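Local coordinates for 6-phosphogluconate dehydrogenase (Pseudomonas syringae, PDB 5U5G), which probably acts as an NADP-dependent reductase on (2-oxopropyl)phosphonic acid in fosfomycin biosynthesis in pseudomonads, at residues Leu96-Ala104 / Lys241-Arg249. Sequence-based numbering, arbitrary orientation.
Sequences LSTIAPETA and KDLELARRR. With NAP (NADP nicotinamide-adenine-dinucleotide phosphate), chain E.
K241 reaches from helix 236-247 to the loop after strand 92-95 and hydrogen-bonds the carbonyl of T98 through its ammonium, NZ to O 3.1 Å, coming in 22° off the carbonyl plane. The chain leaves extended, then bends at its last two torsions, which brings the ammonium back to D242 on its own helix; K241 NZ forms a salt bridge with D242 OD1 at 2.7 Å. K241 NZ also hydrogen-bonds O2D of the nicotinamide-side ribose of NADP at 2.8 Å, and O3D only weakly. The other segment holds this sugar too: the backbone N of T98 points almost straight at O3D (167°). T98 lays its CG2 methyl against the D242 carboxylate, the two side chains crossing at about a right angle.

Next along the helix, L245 spreads its two methyls over the loop, CD1 against the I99 carbonyl carbon and CD2 against A100, 3.9 Å from CB. A100 is the N-cap of helix 101-113. In that helix's first turn, E102 is bent at chi2 to present OE2 to R248, whose NH1 and NH2 both grip this one oxygen end-on, NH1 at 3.1 Å; carboxylate and guanidinium are turned 59° apart. A water links E102 OE1 to R249 NH1, while P101 CG lies over a face of the R249 guanidinium. R249 NH2 also bonds Q197 of the second subunit.

Further out, Q170 holds the loop through S97 O and I99 N, and N177 weakly bonds D242 OD2. D242 also touches the bound (2-oxopropyl)phosphonic acid. The contact joins the Rossmann-type nucleotide-binding domain to the helical C-terminal domain beside NADP and this ligand, at the interdomain active-site cleft of the 3-hydroxyisobutyrate and 6-phosphogluconate dehydrogenase family.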
loop_
_atom_site.group_PDB
_atom_site.type_symbol
_atom_site.label_atom_id
_atom_site.label_comp_id
_atom_site.label_asym_id
_atom_site.label_seq_id
_atom_site.Cartn_x
_atom_site.Cartn_y
_atom_site.Cartn_z
ATOM N N LEU A 96 23.765 -1.119 6.830
ATOM C CA LEU A 96 22.409 -0.671 6.566
ATOM C C LEU A 96 22.078 -0.636 5.086
ATOM O O LEU A 96 20.988 -0.173 4.723
ATOM C CB LEU A 96 22.190 0.716 7.160
ATOM C CG LEU A 96 22.596 0.898 8.617
ATOM C CD1 LEU A 96 22.826 2.374 8.870
ATOM C CD2 LEU A 96 21.512 0.347 9.536
ATOM N N SER A 97 22.981 -1.108 4.232
ATOM C CA SER A 97 22.773 -1.072 2.792
ATOM C C SER A 97 21.852 -2.204 2.356
ATOM O O SER A 97 21.687 -3.214 3.046
ATOM C CB SER A 97 24.109 -1.183 2.046
ATOM O OG SER A 97 25.092 -0.341 2.645
ATOM N N THR A 98 21.262 -2.037 1.183
ATOM C CA THR A 98 20.550 -3.125 0.534
ATOM C C THR A 98 21.495 -3.745 -0.485
ATOM O O THR A 98 21.901 -3.083 -1.444
ATOM C CB THR A 98 19.254 -2.645 -0.117
ATOM O OG1 THR A 98 18.451 -1.997 0.880
ATOM C CG2 THR A 98 18.492 -3.839 -0.667
ATOM N N ILE A 99 21.871 -5.004 -0.248
ATOM C CA ILE A 99 22.861 -5.705 -1.057
ATOM C C ILE A 99 22.355 -7.121 -1.293
ATOM O O ILE A 99 21.429 -7.589 -0.625
ATOM C CB ILE A 99 24.252 -5.759 -0.380
ATOM C CG1 ILE A 99 24.156 -6.515 0.946
ATOM C CG2 ILE A 99 24.836 -4.362 -0.154
ATOM C CD1 ILE A 99 25.522 -6.750 1.591
ATOM N N ALA A 100 22.986 -7.801 -2.252
ATOM C CA ALA A 100 22.614 -9.169 -2.589
ATOM C C ALA A 100 22.771 -10.084 -1.374
ATOM O O ALA A 100 23.737 -9.946 -0.612
ATOM C CB ALA A 100 23.478 -9.675 -3.743
ATOM N N PRO A 101 21.825 -10.999 -1.143
ATOM C CA PRO A 101 21.927 -11.894 0.026
ATOM C C PRO A 101 23.209 -12.713 0.054
ATOM O O PRO A 101 23.790 -12.893 1.129
ATOM C CB PRO A 101 20.672 -12.785 -0.109
ATOM C CG PRO A 101 19.677 -11.905 -0.866
ATOM C CD PRO A 101 20.541 -11.147 -1.856
ATOM N N GLU A 102 23.688 -13.190 -1.099
ATOM C CA GLU A 102 24.942 -13.941 -1.116
ATOM C C GLU A 102 26.144 -13.059 -0.753
ATOM O O GLU A 102 27.083 -13.539 -0.105
ATOM C CB GLU A 102 25.146 -14.625 -2.485
ATOM C CG GLU A 102 25.271 -13.683 -3.696
ATOM C CD GLU A 102 23.924 -13.375 -4.388
ATOM O OE1 GLU A 102 22.846 -13.630 -3.778
ATOM O OE2 GLU A 102 23.956 -12.882 -5.550
ATOM N N THR A 103 26.133 -11.774 -1.133
ATOM C CA THR A 103 27.181 -10.867 -0.655
ATOM C C THR A 103 27.141 -10.755 0.867
ATOM O O THR A 103 28.182 -10.829 1.539
ATOM C CB THR A 103 27.037 -9.478 -1.286
ATOM O OG1 THR A 103 26.926 -9.602 -2.708
ATOM C CG2 THR A 103 28.254 -8.578 -0.942
ATOM N N ALA A 104 25.940 -10.571 1.428
ATOM C CA ALA A 104 25.807 -10.496 2.881
ATOM C C ALA A 104 26.277 -11.786 3.547
ATOM O O ALA A 104 26.964 -11.749 4.574
ATOM C CB ALA A 104 24.360 -10.203 3.261
ATOM N N LYS A 241 18.785 -0.465 -8.651
ATOM C CA LYS A 241 19.669 -1.426 -8.003
ATOM C C LYS A 241 18.859 -2.514 -7.304
ATOM O O LYS A 241 19.141 -3.711 -7.450
ATOM C CB LYS A 241 20.599 -0.715 -7.012
ATOM C CG LYS A 241 21.214 -1.659 -5.965
ATOM C CD LYS A 241 22.154 -0.952 -4.991
ATOM C CE LYS A 241 21.413 -0.025 -4.008
ATOM N NZ LYS A 241 20.591 -0.730 -2.983
ATOM N N ASP A 242 17.824 -2.117 -6.553
ATOM C CA ASP A 242 17.044 -3.102 -5.810
ATOM C C ASP A 242 16.190 -3.957 -6.745
ATOM O O ASP A 242 16.054 -5.166 -6.531
ATOM C CB ASP A 242 16.188 -2.403 -4.748
ATOM C CG ASP A 242 17.030 -1.755 -3.656
ATOM O OD1 ASP A 242 18.256 -2.032 -3.609
ATOM O OD2 ASP A 242 16.478 -0.966 -2.850
ATOM N N LEU A 243 15.633 -3.355 -7.800
ATOM C CA LEU A 243 14.875 -4.125 -8.786
ATOM C C LEU A 243 15.758 -5.171 -9.461
ATOM O O LEU A 243 15.307 -6.281 -9.777
ATOM C CB LEU A 243 14.284 -3.183 -9.838
ATOM C CG LEU A 243 12.800 -2.780 -9.836
ATOM C CD1 LEU A 243 11.928 -3.620 -8.896
ATOM C CD2 LEU A 243 12.600 -1.287 -9.631
ATOM N N GLU A 244 17.016 -4.823 -9.708
ATOM C CA GLU A 244 17.947 -5.768 -10.306
ATOM C C GLU A 244 18.302 -6.888 -9.331
ATOM O O GLU A 244 18.435 -8.048 -9.731
ATOM C CB GLU A 244 19.195 -5.018 -10.775
ATOM C CG GLU A 244 20.271 -5.893 -11.402
ATOM C CD GLU A 244 19.804 -6.574 -12.667
ATOM O OE1 GLU A 244 18.844 -6.070 -13.307
ATOM O OE2 GLU A 244 20.402 -7.619 -13.019
ATOM N N LEU A 245 18.439 -6.575 -8.043
ATOM C CA LEU A 245 18.608 -7.653 -7.070
ATOM C C LEU A 245 17.416 -8.607 -7.103
ATOM O O LEU A 245 17.589 -9.832 -7.071
ATOM C CB LEU A 245 18.813 -7.081 -5.672
ATOM C CG LEU A 245 20.077 -6.238 -5.475
ATOM C CD1 LEU A 245 20.047 -5.567 -4.117
ATOM C CD2 LEU A 245 21.330 -7.095 -5.629
ATOM N N ALA A 246 16.200 -8.063 -7.229
ATOM C CA ALA A 246 15.000 -8.896 -7.304
ATOM C C ALA A 246 14.948 -9.676 -8.613
ATOM O O ALA A 246 14.554 -10.851 -8.628
ATOM C CB ALA A 246 13.750 -8.024 -7.161
ATOM N N ARG A 247 15.320 -9.029 -9.722
ATOM C CA ARG A 247 15.317 -9.701 -11.017
ATOM C C ARG A 247 16.213 -10.930 -11.001
ATOM O O ARG A 247 15.857 -11.973 -11.560
ATOM C CB ARG A 247 15.770 -8.751 -12.126
ATOM C CG ARG A 247 15.582 -9.336 -13.523
ATOM C CD ARG A 247 16.327 -8.547 -14.596
ATOM N NE ARG A 247 17.776 -8.643 -14.444
ATOM C CZ ARG A 247 18.500 -9.699 -14.815
ATOM N NH1 ARG A 247 17.904 -10.756 -15.357
ATOM N NH2 ARG A 247 19.816 -9.704 -14.640
ATOM N N ARG A 248 17.382 -10.821 -10.368
ATOM C CA ARG A 248 18.307 -11.940 -10.339
ATOM C C ARG A 248 17.791 -13.099 -9.497
ATOM O O ARG A 248 18.361 -14.191 -9.561
ATOM C CB ARG A 248 19.650 -11.470 -9.810
ATOM C CG ARG A 248 20.299 -10.363 -10.607
ATOM C CD ARG A 248 21.689 -10.137 -10.055
ATOM N NE ARG A 248 22.418 -11.394 -9.932
ATOM C CZ ARG A 248 22.655 -11.987 -8.767
ATOM N NH1 ARG A 248 22.171 -11.427 -7.671
ATOM N NH2 ARG A 248 23.310 -13.145 -8.662
ATOM N N ARG A 249 16.734 -12.893 -8.712
ATOM C CA ARG A 249 16.171 -13.957 -7.898
ATOM C C ARG A 249 14.876 -14.516 -8.478
ATOM O O ARG A 249 14.253 -15.381 -7.854
ATOM C CB ARG A 249 15.966 -13.460 -6.467
ATOM C CG ARG A 249 17.247 -12.895 -5.876
ATOM C CD ARG A 249 17.121 -12.540 -4.400
ATOM N NE ARG A 249 16.623 -13.666 -3.615
ATOM C CZ ARG A 249 17.379 -14.653 -3.145
ATOM N NH1 ARG A 249 18.683 -14.662 -3.372
ATOM N NH2 ARG A 249 16.821 -15.633 -2.439
HETATM P PA NAP E . 22.971 7.704 -2.321
HETATM O O1A NAP E . 23.130 7.502 -3.783
HETATM O O2A NAP E . 22.243 8.909 -1.779
HETATM O O5B NAP E . 24.455 7.630 -1.580
HETATM C C5B NAP E . 25.093 6.461 -2.035
HETATM C C4B NAP E . 26.305 6.233 -1.105
HETATM O O4B NAP E . 27.112 5.148 -1.560
HETATM C C3B NAP E . 27.176 7.540 -1.052
HETATM O O3B NAP E . 27.749 7.652 0.214
HETATM C C2B NAP E . 28.286 7.180 -2.058
HETATM O O2B NAP E . 29.472 7.771 -1.839
HETATM C C1B NAP E . 28.429 5.647 -1.698
HETATM N N9A NAP E . 29.110 4.977 -2.790
HETATM C C8A NAP E . 28.589 4.516 -4.016
HETATM N N7A NAP E . 29.537 3.962 -4.820
HETATM C C5A NAP E . 30.716 4.087 -4.072
HETATM C C6A NAP E . 32.048 3.719 -4.335
HETATM N N6A NAP E . 32.388 3.102 -5.514
HETATM N N1A NAP E . 33.038 3.958 -3.439
HETATM C C2A NAP E . 32.653 4.574 -2.278
HETATM N N3A NAP E . 31.437 4.976 -1.882
HETATM C C4A NAP E . 30.467 4.718 -2.812
HETATM O O3 NAP E . 22.158 6.318 -1.981
HETATM P PN NAP E . 21.179 6.406 -0.718
HETATM O O1N NAP E . 21.820 6.973 0.487
HETATM O O2N NAP E . 19.738 6.670 -1.095
HETATM O O5D NAP E . 21.029 4.717 -0.306
HETATM C C5D NAP E . 22.111 4.261 0.377
HETATM C C4D NAP E . 21.765 2.859 0.845
HETATM O O4D NAP E . 20.577 2.898 1.678
HETATM C C3D NAP E . 21.409 1.961 -0.412
HETATM O O3D NAP E . 21.888 0.666 -0.182
HETATM C C2D NAP E . 19.896 1.986 -0.433
HETATM O O2D NAP E . 19.326 0.822 -0.973
HETATM C C1D NAP E . 19.606 2.032 1.103
HETATM N N1N NAP E . 18.301 2.597 1.379
HETATM C C2N NAP E . 17.928 3.887 0.915
HETATM C C3N NAP E . 16.701 4.396 1.284
HETATM C C7N NAP E . 16.294 5.736 0.852
HETATM O O7N NAP E . 15.227 6.249 1.193
HETATM N N7N NAP E . 17.150 6.495 0.073
HETATM C C4N NAP E . 15.763 3.642 2.190
HETATM C C5N NAP E . 16.247 2.319 2.586
HETATM C C6N NAP E . 17.426 1.848 2.182
HETATM P P2B NAP E . 29.655 9.453 -2.582
HETATM O O1X NAP E . 28.811 10.217 -1.610
HETATM O O2X NAP E . 31.168 9.676 -2.508
HETATM O O3X NAP E . 29.069 9.185 -3.947
HETATM O O HOH W 1 17.194 -0.070 -0.552
HETATM O O HOH W 2 20.432 -13.228 -4.871
#